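PDB 6Z34: CymD from Pseudomonas putida, which forms a beta-barrel channel of the FadL family in the outer membrane and takes up monoaromatic hydrocarbons, probably by lateral diffusion, for biodegradation. Local coordinates for residues Asp248-Asp254 / Ser268-His274; Asn130-Val136 / Thr162-Leu168. One frame throughout, in Å; residues are numbered along the deposited sequence.

Contact 1 of 2, residues Asp248-Asp254 / Ser268-His274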
ATOM      1  N   ASP A 248      17.481   4.915   1.059  1.00 73.40           N
ATOM      2  CA  ASP A 248      18.112   4.004   2.013  1.00 70.76           C
ATOM      3  C   ASP A 248      17.394   4.009   3.363  1.00 65.16           C
ATOM      4  O   ASP A 248      17.382   5.024   4.066  1.00 58.11           O
ATOM      5  CB  ASP A 248      19.579   4.380   2.207  1.00 75.64           C
ATOM      6  CG  ASP A 248      20.384   4.290   0.931  1.00 87.33           C
ATOM      7  OD1 ASP A 248      20.016   3.498   0.037  1.00 91.95           O
ATOM      8  OD2 ASP A 248      21.398   5.014   0.828  1.00 93.59           O
ATOM      9  N   LEU A 249      16.837   2.863   3.747  1.00 65.71           N
ATOM     10  CA  LEU A 249      16.225   2.685   5.060  1.00 72.62           C
ATOM     11  C   LEU A 249      17.298   2.324   6.089  1.00 77.14           C
ATOM     12  O   LEU A 249      18.005   1.321   5.931  1.00 87.91           O
ATOM     13  CB  LEU A 249      15.139   1.608   5.011  1.00 70.15           C
ATOM     14  CG  LEU A 249      13.947   1.907   4.084  1.00 66.95           C
ATOM     15  CD1 LEU A 249      14.208   1.468   2.656  1.00 64.82           C
ATOM     16  CD2 LEU A 249      12.663   1.281   4.600  1.00 64.86           C
ATOM     17  N   SER A 250      17.416   3.134   7.145  1.00 66.01           N
ATOM     18  CA  SER A 250      18.426   2.919   8.172  1.00 66.95           C
ATOM     19  C   SER A 250      17.777   2.849   9.548  1.00 66.36           C
ATOM     20  O   SER A 250      16.653   3.316   9.759  1.00 67.31           O
ATOM     21  CB  SER A 250      19.507   4.009   8.158  1.00 71.83           C
ATOM     22  OG  SER A 250      18.940   5.300   8.129  1.00 92.35           O
ATOM     23  N   GLY A 251      18.504   2.245  10.483  1.00 63.08           N
ATOM     24  CA  GLY A 251      17.994   2.005  11.823  1.00 49.83           C
ATOM     25  C   GLY A 251      18.868   0.991  12.555  1.00 60.07           C
ATOM     26  O   GLY A 251      20.050   0.845  12.258  1.00 61.22           O
ATOM     27  N   ASN A 252      18.249   0.300  13.512  1.00 62.50           N
ATOM     28  CA  ASN A 252      18.940  -0.604  14.420  1.00 60.74           C
ATOM     29  C   ASN A 252      18.389  -2.013  14.291  1.00 61.58           C
ATOM     30  O   ASN A 252      17.222  -2.216  13.944  1.00 65.25           O
ATOM     31  CB  ASN A 252      18.804  -0.156  15.877  1.00 54.02           C
ATOM     32  CG  ASN A 252      19.364   1.212  16.103  1.00 74.76           C
ATOM     33  OD1 ASN A 252      20.342   1.603  15.465  1.00 84.56           O
ATOM     34  ND2 ASN A 252      18.744   1.964  17.001  1.00 87.99           N
ATOM     35  N   ALA A 253      19.246  -2.980  14.597  1.00 66.84           N
ATOM     36  CA  ALA A 253      18.911  -4.389  14.473  1.00 69.75           C
ATOM     37  C   ALA A 253      19.821  -5.183  15.388  1.00 66.08           C
ATOM     38  O   ALA A 253      20.909  -4.734  15.757  1.00 67.04           O
ATOM     39  CB  ALA A 253      19.054  -4.891  13.035  1.00 72.31           C
ATOM     40  N   ASP A 254      19.355  -6.371  15.749  1.00 69.07           N
ATOM     41  CA  ASP A 254      20.149  -7.348  16.480  1.00 77.78           C
ATOM     42  C   ASP A 254      20.363  -8.560  15.590  1.00 76.17           C
ATOM     43  O   ASP A 254      19.430  -9.018  14.926  1.00 76.45           O
ATOM     44  CB  ASP A 254      19.465  -7.773  17.784  1.00 83.60           C
ATOM     45  CG  ASP A 254      19.387  -6.653  18.795  1.00 94.99           C
ATOM     46  OD1 ASP A 254      20.418  -5.979  19.017  1.00 97.46           O
ATOM     47  OD2 ASP A 254      18.289  -6.440  19.356  1.00101.05           O
ATOM     48  N   SER A 268      24.447  -6.210  18.706  1.00 66.81           N
ATOM     49  CA  SER A 268      23.654  -5.039  18.383  1.00 72.38           C
ATOM     50  C   SER A 268      24.409  -4.137  17.411  1.00 70.52           C
ATOM     51  O   SER A 268      25.640  -4.152  17.346  1.00 69.34           O
ATOM     52  CB  SER A 268      23.296  -4.279  19.661  1.00 79.72           C
ATOM     53  OG  SER A 268      24.235  -3.255  19.927  1.00 86.47           O
ATOM     54  N   GLY A 269      23.662  -3.363  16.633  1.00 64.43           N
ATOM     55  CA  GLY A 269      24.303  -2.468  15.694  1.00 62.47           C
ATOM     56  C   GLY A 269      23.296  -1.818  14.771  1.00 63.46           C
ATOM     57  O   GLY A 269      22.083  -1.867  14.993  1.00 64.66           O
ATOM     58  N   GLU A 270      23.839  -1.201  13.730  1.00 68.86           N
ATOM     59  CA  GLU A 270      23.058  -0.472  12.749  1.00 67.82           C
ATOM     60  C   GLU A 270      22.706  -1.379  11.577  1.00 69.33           C
ATOM     61  O   GLU A 270      23.482  -2.252  11.179  1.00 69.07           O
ATOM     62  CB  GLU A 270      23.827   0.761  12.267  1.00 83.06           C
ATOM     63  CG  GLU A 270      24.907   0.475  11.218  1.00107.45           C
ATOM     64  CD  GLU A 270      25.065   1.599  10.193  1.00121.87           C
ATOM     65  OE1 GLU A 270      25.541   2.691  10.575  1.00129.50           O
ATOM     66  OE2 GLU A 270      24.721   1.382   9.009  1.00117.35           O
ATOM     67  N   LEU A 271      21.514  -1.172  11.034  1.00 70.52           N
ATOM     68  CA  LEU A 271      21.043  -1.884   9.856  1.00 70.59           C
ATOM     69  C   LEU A 271      20.654  -0.881   8.780  1.00 70.75           C
ATOM     70  O   LEU A 271      20.053   0.161   9.073  1.00 76.80           O
ATOM     71  CB  LEU A 271      19.841  -2.783  10.178  1.00 64.34           C
ATOM     72  CG  LEU A 271      19.364  -3.669   9.028  1.00 66.83           C
ATOM     73  CD1 LEU A 271      20.365  -4.801   8.778  1.00 68.07           C
ATOM     74  CD2 LEU A 271      17.968  -4.224   9.297  1.00 65.09           C
ATOM     75  N   LYS A 272      20.986  -1.209   7.538  1.00 68.31           N
ATOM     76  CA  LYS A 272      20.630  -0.389   6.395  1.00 69.27           C
ATOM     77  C   LYS A 272      20.035  -1.289   5.322  1.00 68.64           C
ATOM     78  O   LYS A 272      20.637  -2.303   4.958  1.00 70.34           O
ATOM     79  CB  LYS A 272      21.860   0.362   5.872  1.00 76.24           C
ATOM     80  CG  LYS A 272      21.671   0.994   4.520  1.00 89.38           C
ATOM     81  CD  LYS A 272      22.996   1.153   3.793  1.00100.90           C
ATOM     82  CE  LYS A 272      22.786   1.543   2.345  1.00108.64           C
ATOM     83  NZ  LYS A 272      22.635   0.341   1.493  1.00110.92           N
ATOM     84  N   LEU A 273      18.835  -0.952   4.851  1.00 63.66           N
ATOM     85  CA  LEU A 273      18.291  -1.569   3.647  1.00 66.37           C
ATOM     86  C   LEU A 273      18.532  -0.620   2.482  1.00 77.23           C
ATOM     87  O   LEU A 273      18.476   0.603   2.647  1.00 84.44           O
ATOM     88  CB  LEU A 273      16.800  -1.871   3.767  1.00 61.00           C
ATOM     89  CG  LEU A 273      16.437  -2.965   4.759  1.00 68.11           C
ATOM     90  CD1 LEU A 273      15.114  -3.579   4.372  1.00 69.33           C
ATOM     91  CD2 LEU A 273      17.541  -4.013   4.835  1.00 74.92           C
ATOM     92  N   HIS A 274      18.809  -1.175   1.305  1.00 83.45           N
ATOM     93  CA  HIS A 274      19.328  -0.317   0.251  1.00 96.24           C
ATOM     94  C   HIS A 274      18.275   0.072  -0.781  1.00103.28           C
ATOM     95  O   HIS A 274      17.687   1.159  -0.704  1.00 96.45           O
ATOM     96  CB  HIS A 274      20.507  -0.995  -0.442  1.00101.94           C
ATOM     97  CG  HIS A 274      21.322  -0.068  -1.289  1.00120.28           C
ATOM     98  ND1 HIS A 274      22.641  -0.314  -1.603  1.00127.85           N
ATOM     99  CD2 HIS A 274      21.007   1.107  -1.884  1.00126.90           C
ATOM    100  CE1 HIS A 274      23.102   0.669  -2.357  1.00129.28           C
ATOM    101  NE2 HIS A 274      22.128   1.540  -2.548  1.00128.55           N
TER

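Contact 2 of 2, residues Asn130-Val136 / Thr162-Leu168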
ATOM      1  N   ASN A 130      10.209 -15.799  10.355  1.00 92.42           N
ATOM      2  CA  ASN A 130      10.571 -14.904   9.264  1.00 84.14           C
ATOM      3  C   ASN A 130       9.374 -14.024   8.941  1.00 83.41           C
ATOM      4  O   ASN A 130       8.304 -14.529   8.583  1.00 94.98           O
ATOM      5  CB  ASN A 130      11.017 -15.680   8.032  1.00 75.44           C
ATOM      6  CG  ASN A 130      12.425 -16.199   8.170  1.00 84.18           C
ATOM      7  OD1 ASN A 130      13.366 -15.649   7.601  1.00 84.99           O
ATOM      8  ND2 ASN A 130      12.583 -17.247   8.961  1.00 86.27           N
ATOM      9  N   TYR A 131       9.549 -12.713   9.066  1.00 69.09           N
ATOM     10  CA  TYR A 131       8.435 -11.812   8.849  1.00 66.34           C
ATOM     11  C   TYR A 131       8.948 -10.448   8.439  1.00 59.18           C
ATOM     12  O   TYR A 131      10.105 -10.090   8.661  1.00 65.16           O
ATOM     13  CB  TYR A 131       7.564 -11.673  10.097  1.00 73.72           C
ATOM     14  CG  TYR A 131       8.241 -10.881  11.189  1.00 80.43           C
ATOM     15  CD1 TYR A 131       9.208 -11.466  12.007  1.00 80.85           C
ATOM     16  CD2 TYR A 131       7.931  -9.546  11.396  1.00 72.56           C
ATOM     17  CE1 TYR A 131       9.829 -10.742  13.004  1.00 71.48           C
ATOM     18  CE2 TYR A 131       8.549  -8.817  12.387  1.00 69.36           C
ATOM     19  CZ  TYR A 131       9.495  -9.415  13.185  1.00 76.11           C
ATOM     20  OH  TYR A 131      10.104  -8.674  14.169  1.00 83.72           O
ATOM     21  N   SER A 132       8.051  -9.685   7.837  1.00 59.48           N
ATOM     22  CA  SER A 132       8.341  -8.303   7.502  1.00 64.72           C
ATOM     23  C   SER A 132       7.050  -7.523   7.652  1.00 70.83           C
ATOM     24  O   SER A 132       6.052  -7.858   7.009  1.00 82.62           O
ATOM     25  CB  SER A 132       8.884  -8.189   6.087  1.00 76.08           C
ATOM     26  OG  SER A 132       9.333  -6.875   5.839  1.00 82.71           O
ATOM     27  N   ARG A 133       7.058  -6.519   8.518  1.00 70.38           N
ATOM     28  CA  ARG A 133       5.961  -5.571   8.623  1.00 66.64           C
ATOM     29  C   ARG A 133       6.363  -4.289   7.916  1.00 64.80           C
ATOM     30  O   ARG A 133       7.421  -3.720   8.206  1.00 59.99           O
ATOM     31  CB  ARG A 133       5.605  -5.280  10.084  1.00 64.37           C
ATOM     32  CG  ARG A 133       4.445  -4.282  10.259  1.00 65.69           C
ATOM     33  CD  ARG A 133       4.412  -3.696  11.674  1.00 68.79           C
ATOM     34  NE  ARG A 133       3.317  -2.739  11.864  1.00 76.57           N
ATOM     35  CZ  ARG A 133       3.216  -1.899  12.896  1.00 78.46           C
ATOM     36  NH1 ARG A 133       4.150  -1.879  13.842  1.00 78.31           N
ATOM     37  NH2 ARG A 133       2.185  -1.067  12.979  1.00 78.23           N
ATOM     38  N   LEU A 134       5.508  -3.834   7.005  1.00 58.03           N
ATOM     39  CA  LEU A 134       5.766  -2.665   6.181  1.00 50.18           C
ATOM     40  C   LEU A 134       4.741  -1.596   6.536  1.00 54.76           C
ATOM     41  O   LEU A 134       3.530  -1.825   6.446  1.00 57.85           O
ATOM     42  CB  LEU A 134       5.689  -3.026   4.696  1.00 47.45           C
ATOM     43  CG  LEU A 134       5.639  -1.908   3.659  1.00 50.57           C
ATOM     44  CD1 LEU A 134       6.928  -1.107   3.707  1.00 48.31           C
ATOM     45  CD2 LEU A 134       5.407  -2.495   2.273  1.00 47.91           C
ATOM     46  N   ILE A 135       5.227  -0.443   6.951  1.00 55.32           N
ATOM     47  CA  ILE A 135       4.404   0.729   7.182  1.00 61.72           C
ATOM     48  C   ILE A 135       4.758   1.739   6.109  1.00 53.71           C
ATOM     49  O   ILE A 135       5.935   2.093   5.961  1.00 56.48           O
ATOM     50  CB  ILE A 135       4.646   1.315   8.586  1.00 61.06           C
ATOM     51  CG1 ILE A 135       4.292   0.289   9.662  1.00 52.21           C
ATOM     52  CG2 ILE A 135       3.858   2.613   8.771  1.00 52.41           C
ATOM     53  CD1 ILE A 135       4.856   0.623  11.018  1.00 46.74           C
ATOM     54  N   VAL A 136       3.751   2.205   5.364  1.00 53.13           N
ATOM     55  CA  VAL A 136       3.939   3.274   4.387  1.00 36.97           C
ATOM     56  C   VAL A 136       2.936   4.384   4.681  1.00 50.84           C
ATOM     57  O   VAL A 136       1.718   4.158   4.668  1.00 53.02           O
ATOM     58  CB  VAL A 136       3.796   2.778   2.939  1.00 50.97           C
ATOM     59  CG1 VAL A 136       3.976   3.945   1.939  1.00 40.13           C
ATOM     60  CG2 VAL A 136       4.798   1.641   2.658  1.00 47.70           C
ATOM     61  N   THR A 162       8.479   5.402   4.752  1.00 45.12           N
ATOM     62  CA  THR A 162       8.432   3.946   4.738  1.00 47.39           C
ATOM     63  C   THR A 162       9.132   3.416   5.977  1.00 50.51           C
ATOM     64  O   THR A 162      10.255   3.834   6.277  1.00 52.98           O
ATOM     65  CB  THR A 162       9.127   3.388   3.497  1.00 49.47           C
ATOM     66  OG1 THR A 162       8.447   3.843   2.342  1.00 49.37           O
ATOM     67  CG2 THR A 162       9.134   1.869   3.524  1.00 52.95           C
ATOM     68  N   SER A 163       8.490   2.486   6.674  1.00 55.16           N
ATOM     69  CA  SER A 163       9.056   1.878   7.871  1.00 58.40           C
ATOM     70  C   SER A 163       8.880   0.367   7.791  1.00 58.09           C
ATOM     71  O   SER A 163       7.790  -0.109   7.457  1.00 61.65           O
ATOM     72  CB  SER A 163       8.375   2.434   9.123  1.00 57.53           C
ATOM     73  OG  SER A 163       9.074   2.105  10.308  1.00 72.04           O
ATOM     74  N   VAL A 164       9.941  -0.391   8.084  1.00 55.03           N
ATOM     75  CA  VAL A 164       9.851  -1.853   8.095  1.00 55.65           C
ATOM     76  C   VAL A 164      10.436  -2.407   9.390  1.00 53.14           C
ATOM     77  O   VAL A 164      11.535  -2.018   9.802  1.00 53.74           O
ATOM     78  CB  VAL A 164      10.525  -2.495   6.863  1.00 70.37           C
ATOM     79  CG1 VAL A 164      11.975  -2.182   6.821  1.00 76.16           C
ATOM     80  CG2 VAL A 164      10.316  -4.007   6.844  1.00 63.48           C
ATOM     81  N   ASN A 165       9.659  -3.259  10.059  1.00 53.95           N
ATOM     82  CA  ASN A 165      10.114  -4.152  11.114  1.00 54.70           C
ATOM     83  C   ASN A 165      10.277  -5.535  10.503  1.00 60.82           C
ATOM     84  O   ASN A 165       9.445  -5.967   9.701  1.00 74.22           O
ATOM     85  CB  ASN A 165       9.110  -4.225  12.277  1.00 64.66           C
ATOM     86  CG  ASN A 165       9.005  -2.932  13.063  1.00 72.88           C
ATOM     87  OD1 ASN A 165       9.901  -2.089  13.029  1.00 76.98           O
ATOM     88  ND2 ASN A 165       7.914  -2.787  13.809  1.00 81.19           N
ATOM     89  N   LEU A 166      11.352  -6.225  10.861  1.00 59.62           N
ATOM     90  CA  LEU A 166      11.599  -7.509  10.223  1.00 61.37           C
ATOM     91  C   LEU A 166      12.351  -8.425  11.162  1.00 62.57           C
ATOM     92  O   LEU A 166      13.039  -7.981  12.090  1.00 55.92           O
ATOM     93  CB  LEU A 166      12.373  -7.355   8.909  1.00 59.46           C
ATOM     94  CG  LEU A 166      13.824  -6.860   8.915  1.00 63.00           C
ATOM     95  CD1 LEU A 166      14.902  -7.914   9.215  1.00 74.22           C
ATOM     96  CD2 LEU A 166      14.070  -6.214   7.572  1.00 55.09           C
ATOM     97  N   GLY A 167      12.207  -9.719  10.879  1.00 71.63           N
ATOM     98  CA  GLY A 167      12.981 -10.791  11.471  1.00 68.27           C
ATOM     99  C   GLY A 167      13.336 -11.780  10.383  1.00 71.49           C
ATOM    100  O   GLY A 167      12.509 -12.098   9.524  1.00 69.61           O
ATOM    101  N   LEU A 168      14.566 -12.274  10.393  1.00 70.22           N
ATOM    102  CA  LEU A 168      15.033 -13.105   9.292  1.00 71.08           C
ATOM    103  C   LEU A 168      15.942 -14.180   9.866  1.00 73.59           C
ATOM    104  O   LEU A 168      17.003 -13.868  10.411  1.00 75.01           O
ATOM    105  CB  LEU A 168      15.753 -12.259   8.248  1.00 67.94           C
ATOM    106  CG  LEU A 168      16.470 -13.094   7.190  1.00 81.36           C
ATOM    107  CD1 LEU A 168      15.462 -13.762   6.290  1.00 85.22           C
ATOM    108  CD2 LEU A 168      17.423 -12.240   6.379  1.00 85.77           C
TER

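Contact 1 of 2, residues Asp248-Asp254 / Ser268-His274
Lys-272 lies across from Ser-250 in an antiparallel beta hairpin of the extension beyond the end of the FadL-type barrel, and its side chain runs past the backbone of Leu-249 to the carboxylate of Asp-248. Lys-272 CB sits 4.0 Å from Leu-249 O, and CG stays alongside the same carbonyl. With CG anti to the backbone N (chi1 167°), the chain heads for the end of the hairpin where Asp-248 and His-274 lie side by side. There CE meets Asp-248 CG at 3.9 Å and lies over one face of the His-274 imidazole, toward its rim. A bend at the last torsion (chi4 -88°) then turns the amine. Lys-272 NZ ends 4.4 Å from Asp-248 OD1, too far for a salt bridge, although the opposite charges should still attract.

Leu-249, Ala-253, Leu-271 and Leu-273 fill the other face, where Ala-253 CB rests 3.6 Å from Leu-271 CB; Val-314 and Phe-316 of strand 313-318 cover Leu-271. The backbone grip is uneven: Leu-273 N gives a short bond of 2.6 Å to Leu-249 O, whereas the return bond from Leu-249 N is weak. His-274 ND1 is hydrogen-bonded to Glu-313. In the same ring, His-274 CD2 comes to 3.2 Å from Asp-248 OD1, the carboxylate standing almost perpendicular to the imidazole.

Contact 2 of 2, residues Asn130-Val136 / Thr162-Leu168
Tyr-131 lays its phenol ring over the Leu-166 to Gly-167 peptide, and this is the tightly packed part of the contact. Gly-167 N sits 3.3 Å from Tyr-131 CE1, over the same face that receives Leu-166 C, both toward the rim. Chi1 of 72° puts CG between the backbone N and the carbonyl carbon of Tyr-131, folding the ring across toward the partner strand; it can come this close because Gly-167 has no side chain in the way. The hydroxyl reaches past the pair to Asp-206, whose hydrogen bond fixes the far end of the ring.

Farther along the same face, Ile-135 CB meets Ser-163 CB at 3.9 Å, while the two backbones bond short and straight: Ile-135 N to Ser-163 O is 2.6 Å at 174°. The two strands form a beta hairpin in the wall of the FadL-family barrel, almost exactly antiparallel, with strands 94-107 and 198-229 continuing the sheet beyond either edge.

Between these two pairs the backbones stay close, but the side-chain tips do not bond to each other. Arg-133 and Asn-165 run side by side in the same direction, yet Arg-133 NH1 stays 3.9 Å from Asn-165 ND2 at the guanidinium edge. The arginine, its chain extended from CG to NE, spends its charge on a salt bridge to Asp-104, and Ile-135 CD1 covers one face of the guanidinium. On the reverse face Leu-134 CD1 touches Thr-162 CG2 at 3.7 Å. Solvent reaches the two strands unequally: Asn-130 to Ile-135 are partly exposed, whereas Thr-162 to Asn-165 are buried. At the partly exposed end Asn-130 OD1 closely touches Leu-168 CD1, 3.1 Å away, and that oxygen is taken up by a hydrogen bond from Leu-169 N.

Running from the N terminus, contact 2 comes first: strand 131-146 turns back as 151-171 and closes its hairpin before contact 1 begins. Strand 198-229 then pairs with 151-171 on one side and 234-259 on the other, so it stands between the two hairpins. Contact 1 closes the second one and ties barrel to extension: 265-273 pairs with 234-259 and, on its other side, with 313-318, while the chain itself returns to the barrel as 281-289, which also pairs with 234-259. The contacts neither nest nor cross. Their apolar faces meet: Leu-249 CD2 packs 3.7 Å from Thr-162 CG2, while Leu-273 CD1 reaches Val-164 and Leu-166.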